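Local coordinates for protein UDP-N-Acetylenolpyruvylglucosamine Reductase (Thermus caldophilus, PDB 2GQT) that uses FAD and NADPH to reduce UDP-N-acetylenolpyruvylglucosamine to UDP-N-acetylmuramate, a step in building cell-wall peptidoglycan, at residues F201-G206 with H232-V237. Residues are numbered along the deposited sequence; the frame is centred on the assembly and turned at random.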
# COMPACT_ATOMS: atom_id res chain seq x y z
N PHE A 201 4.56 12.59 -2.39
CA PHE A 201 3.71 13.71 -2.03
C PHE A 201 2.31 13.59 -2.61
O PHE A 201 2.11 12.96 -3.65
CB PHE A 201 4.35 15.03 -2.46
CG PHE A 201 5.65 15.33 -1.76
CD1 PHE A 201 6.87 15.10 -2.39
CD2 PHE A 201 5.65 15.82 -0.46
CE1 PHE A 201 8.07 15.36 -1.73
CE2 PHE A 201 6.85 16.07 0.21
CZ PHE A 201 8.05 15.85 -0.43
N LYS A 202 1.36 14.22 -1.91
CA LYS A 202 0.01 14.45 -2.40
C LYS A 202 0.01 15.59 -3.41
O LYS A 202 0.89 16.44 -3.39
CB LYS A 202 -0.91 14.86 -1.25
CG LYS A 202 -1.16 13.78 -0.21
CD LYS A 202 -2.08 14.31 0.89
CE LYS A 202 -2.60 13.19 1.78
NZ LYS A 202 -1.53 12.62 2.64
N ASN A 203 -1.01 15.63 -4.27
CA ASN A 203 -1.20 16.76 -5.17
C ASN A 203 -2.06 17.87 -4.54
O ASN A 203 -3.13 17.58 -3.99
CB ASN A 203 -1.82 16.30 -6.49
CG ASN A 203 -0.93 15.34 -7.26
OD1 ASN A 203 0.30 15.39 -7.17
ND2 ASN A 203 -1.55 14.45 -8.03
N PRO A 204 -1.59 19.13 -4.60
CA PRO A 204 -2.45 20.24 -4.20
C PRO A 204 -3.65 20.35 -5.15
O PRO A 204 -3.58 19.85 -6.28
CB PRO A 204 -1.54 21.47 -4.35
CG PRO A 204 -0.16 20.93 -4.34
CD PRO A 204 -0.26 19.61 -5.02
N PRO A 205 -4.76 20.99 -4.70
CA PRO A 205 -5.92 21.16 -5.58
C PRO A 205 -5.57 21.82 -6.91
O PRO A 205 -5.06 22.95 -6.93
CB PRO A 205 -6.87 22.05 -4.76
CG PRO A 205 -6.03 22.60 -3.62
CD PRO A 205 -5.00 21.56 -3.36
N GLY A 206 -5.81 21.10 -8.00
CA GLY A 206 -5.58 21.63 -9.35
C GLY A 206 -4.11 21.73 -9.72
O GLY A 206 -3.75 22.47 -10.65
N HIS A 232 11.06 10.84 -12.45
CA HIS A 232 9.77 11.34 -12.00
C HIS A 232 9.93 12.10 -10.69
O HIS A 232 10.41 11.53 -9.71
CB HIS A 232 8.80 10.16 -11.79
CG HIS A 232 7.36 10.56 -11.69
ND1 HIS A 232 6.89 11.40 -10.71
CD2 HIS A 232 6.29 10.19 -12.43
CE1 HIS A 232 5.58 11.54 -10.85
NE2 HIS A 232 5.20 10.82 -11.89
N GLY A 233 9.51 13.36 -10.69
CA GLY A 233 9.73 14.25 -9.55
C GLY A 233 9.08 13.84 -8.24
O GLY A 233 9.58 14.20 -7.17
N ASN A 234 7.99 13.09 -8.33
CA ASN A 234 7.26 12.66 -7.13
C ASN A 234 7.72 11.31 -6.58
O ASN A 234 7.01 10.67 -5.80
CB ASN A 234 5.74 12.66 -7.38
CG ASN A 234 4.94 12.88 -6.09
OD1 ASN A 234 5.49 13.29 -5.06
ND2 ASN A 234 3.65 12.59 -6.14
N PHE A 235 8.90 10.87 -6.99
CA PHE A 235 9.48 9.65 -6.44
C PHE A 235 10.82 9.93 -5.79
O PHE A 235 11.71 10.55 -6.39
CB PHE A 235 9.61 8.57 -7.52
CG PHE A 235 8.30 7.97 -7.93
CD1 PHE A 235 7.45 8.64 -8.81
CD2 PHE A 235 7.90 6.73 -7.44
CE1 PHE A 235 6.23 8.09 -9.19
CE2 PHE A 235 6.68 6.17 -7.82
CZ PHE A 235 5.84 6.86 -8.69
N ILE A 236 10.94 9.51 -4.53
CA ILE A 236 12.23 9.48 -3.86
C ILE A 236 12.72 8.05 -3.88
O ILE A 236 12.01 7.11 -3.48
CB ILE A 236 12.17 10.05 -2.43
CG1 ILE A 236 11.90 11.55 -2.49
CG2 ILE A 236 13.47 9.73 -1.66
CD1 ILE A 236 11.46 12.19 -1.18
N VAL A 237 13.93 7.88 -4.38
CA VAL A 237 14.48 6.55 -4.53
C VAL A 237 15.67 6.31 -3.59
O VAL A 237 16.39 7.24 -3.19
CB VAL A 237 14.81 6.26 -6.01
CG1 VAL A 237 13.54 6.35 -6.87
CG2 VAL A 237 15.87 7.21 -6.53
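The carboxamide of Asn234 clasps the backbone of Phe201 with both of its polar atoms. Asn234 OD1 accepts from Phe201 N at 2.9 Å, the more bent of the two bonds. Asn234 ND2 donates to Phe201 O over 3.0 Å in a nearly straight bond of 175°, with that oxygen in the amide plane. The amide thus meets the N-H and C=O of one residue, the pair of groups that an adjacent strand's backbone would bond, and the two bonds fix its rotation. CG lies anti to the backbone N (chi1 -153°), which carries the amide out of the type I turn His232-Phe235 to reach Phe201. That turn leads into edge strand 236-238 of a three-stranded antiparallel sheet in the C-terminal MurB domain; Asn234 N donates to His232 ND1 at 3.1 Å, lying in the imidazole plane. Asn234 also touches Cys199, the probable proton donor, placing the clasp beside the active site. A leucine here would probably leave Phe201 N and O without these mates, its apolar end set against two polar backbone groups. Farther out, the Phe201 ring lies almost coplanar with the amide, 12° apart, its CD1 3.5 Å from Asn234 OD1 at the ring edge, and packs on Ile213, Val251 and Val254 of two helices.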